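Long-range contacts in inactive glucansucrase (Lactobacillus reuteri, PDB 5JBD), which belongs to glycoside hydrolase family 70, is built around a TIM barrel, carries a bound calcium ion and is named as an inactive member of its family: residues A[582-587]-A[600-605]; A[574-579]-A[607-612]. All blocks are in the same frame, centred on the assembly; numbering follows the deposited sequence.

Contact 1. Residues A[582-587]-A[600-605]; sequences NSENPA and TVKGYS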
# COMPACT_ATOMS: atom_id res chain seq x y z
N ASN A 582 -36.42 -10.40 -23.85
CA ASN A 582 -35.98 -11.79 -24.01
C ASN A 582 -35.56 -12.45 -22.67
O ASN A 582 -34.66 -13.29 -22.65
CB ASN A 582 -34.86 -11.87 -25.08
CG ASN A 582 -34.84 -13.19 -25.85
OD1 ASN A 582 -35.85 -13.90 -25.94
ND2 ASN A 582 -33.68 -13.52 -26.42
N SER A 583 -36.23 -12.08 -21.59
CA SER A 583 -36.05 -12.71 -20.28
C SER A 583 -37.30 -13.53 -19.91
O SER A 583 -38.31 -13.50 -20.62
CB SER A 583 -35.77 -11.65 -19.21
OG SER A 583 -36.89 -10.80 -19.03
N GLU A 584 -37.21 -14.25 -18.80
CA GLU A 584 -38.31 -15.12 -18.34
C GLU A 584 -39.50 -14.35 -17.79
O GLU A 584 -40.59 -14.89 -17.71
CB GLU A 584 -37.82 -16.09 -17.28
CG GLU A 584 -36.76 -17.06 -17.77
CD GLU A 584 -36.04 -17.74 -16.62
OE1 GLU A 584 -35.18 -17.09 -15.95
OE2 GLU A 584 -36.33 -18.92 -16.37
N ASN A 585 -39.29 -13.09 -17.38
CA ASN A 585 -40.33 -12.28 -16.75
C ASN A 585 -40.59 -11.01 -17.57
O ASN A 585 -39.68 -10.49 -18.22
CB ASN A 585 -39.90 -11.90 -15.34
CG ASN A 585 -39.53 -13.11 -14.50
OD1 ASN A 585 -40.41 -13.79 -13.96
ND2 ASN A 585 -38.23 -13.39 -14.39
N PRO A 586 -41.83 -10.48 -17.51
CA PRO A 586 -42.17 -9.25 -18.24
C PRO A 586 -41.70 -7.98 -17.50
O PRO A 586 -41.07 -8.08 -16.43
CB PRO A 586 -43.70 -9.32 -18.31
CG PRO A 586 -44.06 -9.97 -17.01
CD PRO A 586 -42.97 -10.96 -16.71
N ALA A 587 -42.00 -6.81 -18.06
CA ALA A 587 -41.50 -5.52 -17.53
C ALA A 587 -42.04 -5.17 -16.14
O ALA A 587 -41.37 -4.50 -15.36
CB ALA A 587 -41.83 -4.39 -18.51
N THR A 600 -40.34 -16.20 -12.34
CA THR A 600 -39.75 -17.34 -13.04
C THR A 600 -38.24 -17.19 -13.23
O THR A 600 -37.77 -16.16 -13.70
CB THR A 600 -40.40 -17.55 -14.42
OG1 THR A 600 -41.81 -17.67 -14.25
CG2 THR A 600 -39.89 -18.81 -15.10
N VAL A 601 -37.49 -18.25 -12.90
CA VAL A 601 -36.03 -18.24 -12.90
C VAL A 601 -35.46 -19.53 -13.47
O VAL A 601 -36.14 -20.55 -13.46
CB VAL A 601 -35.48 -18.04 -11.46
CG1 VAL A 601 -35.98 -16.72 -10.87
CG2 VAL A 601 -35.84 -19.20 -10.54
N LYS A 602 -34.21 -19.47 -13.91
CA LYS A 602 -33.44 -20.65 -14.33
C LYS A 602 -31.96 -20.33 -14.37
O LYS A 602 -31.56 -19.17 -14.27
CB LYS A 602 -33.89 -21.12 -15.71
CG LYS A 602 -33.47 -20.21 -16.86
CD LYS A 602 -34.11 -20.65 -18.18
CE LYS A 602 -33.19 -21.56 -18.97
NZ LYS A 602 -31.96 -20.87 -19.47
N GLY A 603 -31.13 -21.37 -14.51
CA GLY A 603 -29.70 -21.19 -14.67
C GLY A 603 -29.30 -20.69 -16.06
O GLY A 603 -29.86 -21.14 -17.07
N TYR A 604 -28.34 -19.76 -16.10
CA TYR A 604 -27.75 -19.25 -17.34
C TYR A 604 -26.24 -19.30 -17.26
O TYR A 604 -25.64 -19.35 -16.18
CB TYR A 604 -28.16 -17.80 -17.57
CG TYR A 604 -29.61 -17.59 -17.87
CD1 TYR A 604 -30.52 -17.38 -16.84
CD2 TYR A 604 -30.07 -17.54 -19.17
CE1 TYR A 604 -31.86 -17.14 -17.10
CE2 TYR A 604 -31.42 -17.31 -19.45
CZ TYR A 604 -32.30 -17.11 -18.42
OH TYR A 604 -33.64 -16.88 -18.67
N SER A 605 -25.62 -19.24 -18.43
CA SER A 605 -24.17 -19.18 -18.53
C SER A 605 -23.82 -18.20 -19.64
O SER A 605 -23.96 -18.51 -20.82
CB SER A 605 -23.60 -20.56 -18.81
OG SER A 605 -22.19 -20.53 -18.78
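Asn585 grips the backbone of Thr600 with both ends of its side-chain amide. OD1 accepts a hydrogen from Thr600 N at 2.9 Å, on a lone pair and in the carbonyl plane, with a nearly straight bond (165°). ND2 gives a hydrogen to Thr600 O, also at 2.9 Å, that oxygen lying 21° out of the amide plane. A further bond from ND2 to Asp570 helps settle which end of the amide is nitrogen. In this way the amide mimics the bonds a neighbouring strand would make with Thr600, in strand 596-605, whose regular antiparallel partner is strand 550-555. The setting is the all-beta part of the chain, consistent with domain C of family 70.

Packing is carried by Glu584. Its CB lies 4.1 Å from Thr600 CG2, and OE2 rests 3.2 Å from Lys602 CG.

Among the charged and polar ends, Glu584 OE2 is hydrogen-bonded to Gln549. OE1 meets Tyr604 OH at 3.1 Å, tip to tip, the carboxylate turned 81° from the ring. Lys602 NZ sits over one ring face near the rim, bonded to Gly603 O and salt-bridged to Glu573.

Contact 2. Residues A[574-579]-A[607-612]; sequences NGLTYD and PYVSGY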
# COMPACT_ATOMS: atom_id res chain seq x y z
N ASN A 574 -27.74 -14.43 -23.48
CA ASN A 574 -26.49 -13.72 -23.81
C ASN A 574 -25.96 -12.75 -22.74
O ASN A 574 -24.75 -12.48 -22.71
CB ASN A 574 -26.63 -12.98 -25.14
CG ASN A 574 -26.80 -13.92 -26.32
OD1 ASN A 574 -26.34 -15.07 -26.30
ND2 ASN A 574 -27.48 -13.44 -27.35
N GLY A 575 -26.83 -12.24 -21.88
CA GLY A 575 -26.38 -11.30 -20.84
C GLY A 575 -27.47 -10.85 -19.89
O GLY A 575 -28.13 -11.70 -19.27
N LEU A 576 -27.64 -9.54 -19.77
CA LEU A 576 -28.64 -8.92 -18.90
C LEU A 576 -29.55 -8.05 -19.75
O LEU A 576 -29.13 -7.57 -20.80
CB LEU A 576 -27.97 -8.04 -17.85
CG LEU A 576 -27.02 -8.73 -16.88
CD1 LEU A 576 -26.29 -7.70 -16.02
CD2 LEU A 576 -27.78 -9.71 -16.00
N THR A 577 -30.78 -7.83 -19.29
CA THR A 577 -31.70 -6.87 -19.92
C THR A 577 -32.26 -5.91 -18.86
O THR A 577 -32.46 -6.31 -17.69
CB THR A 577 -32.88 -7.55 -20.68
OG1 THR A 577 -33.72 -6.54 -21.25
CG2 THR A 577 -33.73 -8.40 -19.78
N TYR A 578 -32.50 -4.66 -19.28
CA TYR A 578 -32.98 -3.57 -18.41
C TYR A 578 -34.40 -3.14 -18.77
O TYR A 578 -34.95 -2.23 -18.14
CB TYR A 578 -32.00 -2.37 -18.47
CG TYR A 578 -30.60 -2.82 -18.19
CD1 TYR A 578 -30.19 -3.07 -16.88
CD2 TYR A 578 -29.68 -3.09 -19.22
CE1 TYR A 578 -28.90 -3.53 -16.60
CE2 TYR A 578 -28.39 -3.56 -18.94
CZ TYR A 578 -28.01 -3.77 -17.61
OH TYR A 578 -26.76 -4.25 -17.27
N ASP A 579 -35.00 -3.78 -19.78
CA ASP A 579 -36.40 -3.55 -20.16
C ASP A 579 -37.14 -4.86 -20.43
O ASP A 579 -38.04 -4.90 -21.27
CB ASP A 579 -36.48 -2.59 -21.37
CG ASP A 579 -35.75 -3.12 -22.62
OD1 ASP A 579 -34.95 -4.08 -22.53
OD2 ASP A 579 -35.95 -2.54 -23.72
N PRO A 607 -21.30 -14.09 -20.22
CA PRO A 607 -20.22 -13.34 -19.58
C PRO A 607 -20.61 -12.57 -18.30
O PRO A 607 -19.74 -12.32 -17.46
CB PRO A 607 -19.78 -12.35 -20.69
CG PRO A 607 -20.19 -13.01 -21.97
CD PRO A 607 -21.50 -13.67 -21.62
N TYR A 608 -21.89 -12.24 -18.17
CA TYR A 608 -22.42 -11.45 -17.07
C TYR A 608 -22.92 -12.31 -15.90
O TYR A 608 -22.75 -11.91 -14.75
CB TYR A 608 -23.57 -10.56 -17.58
CG TYR A 608 -23.12 -9.60 -18.67
CD1 TYR A 608 -22.63 -8.34 -18.34
CD2 TYR A 608 -23.15 -9.96 -20.03
CE1 TYR A 608 -22.20 -7.46 -19.33
CE2 TYR A 608 -22.72 -9.08 -21.02
CZ TYR A 608 -22.24 -7.83 -20.65
OH TYR A 608 -21.80 -6.94 -21.60
N VAL A 609 -23.52 -13.47 -16.20
CA VAL A 609 -24.19 -14.33 -15.20
C VAL A 609 -23.82 -15.81 -15.39
O VAL A 609 -23.87 -16.34 -16.52
CB VAL A 609 -25.74 -14.17 -15.28
CG1 VAL A 609 -26.45 -15.05 -14.24
CG2 VAL A 609 -26.15 -12.72 -15.14
N SER A 610 -23.41 -16.45 -14.29
CA SER A 610 -23.21 -17.89 -14.20
C SER A 610 -24.06 -18.38 -13.03
O SER A 610 -23.59 -18.44 -11.88
CB SER A 610 -21.74 -18.19 -13.97
OG SER A 610 -21.50 -19.58 -13.97
N GLY A 611 -25.31 -18.72 -13.34
CA GLY A 611 -26.37 -18.90 -12.36
C GLY A 611 -27.57 -18.04 -12.74
O GLY A 611 -28.10 -18.19 -13.85
N TYR A 612 -27.97 -17.13 -11.86
CA TYR A 612 -29.09 -16.22 -12.15
C TYR A 612 -28.92 -14.89 -11.45
O TYR A 612 -28.40 -14.85 -10.33
CB TYR A 612 -30.41 -16.86 -11.73
CG TYR A 612 -31.64 -16.00 -12.06
CD1 TYR A 612 -32.13 -15.92 -13.37
CD2 TYR A 612 -32.28 -15.23 -11.07
CE1 TYR A 612 -33.22 -15.12 -13.68
CE2 TYR A 612 -33.37 -14.43 -11.38
CZ TYR A 612 -33.85 -14.39 -12.68
OH TYR A 612 -34.94 -13.60 -12.98
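Leu576 and Val609 make the tight part of this contact: CD2 of the leucine meets CG2 of the valine at 3.5 Å, the two side chains crossing at about a right angle. Leu576 CG, turned anti to its carbonyl carbon (chi1 -62°), also lies 4.0 Å from CB of Tyr608. One residue back on each segment, CD2 of the Tyr608 ring comes to 3.6 Å from CA of Gly575, an approach that the lack of a side chain on Gly575 permits. No hydrogen bond joins the two segments; the side chains meet by van der Waals packing.

Toward solvent the fit is looser. The CB of Asn574 points away from the other segment, and the residue meets it through its carbonyl: O is 3.6 Å from Pro607 CD and stands 4.0 Å from Tyr608 CD2, at the ring edge. A glycerol, probably from the crystallisation liquor, lies about 5 Å from the Pro607 side chain.

The 607-612 loop opens with an Asx turn, in which Asn606 OD1 accepts the N-H of Tyr608 and also that of Val609; Asn606 ND2 makes a weak hydrogen bond to Gly575 O. Leu576 touches both Ile569 of strand 564-571 and Ala485 of helix 483-496, while Tyr608 touches Ile481 just before that helix. Strand 576-577 pairs with strand 564-571, which pairs in turn with strand 612-618, the strand this loop leads into.

Overall arrangement
Contact 1 is nested in sequence inside the loop that contact 2 closes, and their centres are 9 Å apart in the same beta-rich region. Both are partly buried, yet the centre of contact 1 lies farther out, about 42 Å from the centre of the chain, against about 35 Å for that of contact 2. Their chemistry differs with their place: the outer one, between a loop and strand 596-605, is chiefly polar, whereas the inner one, facing helix 483-496, is chiefly apolar. They share strand 564-571 as a neighbour and also touch directly. Tyr604 N probably bonds to Gly611 O at 2.8 Å, and Val601 CG1 packs on Tyr612 CE2 at 3.5 Å.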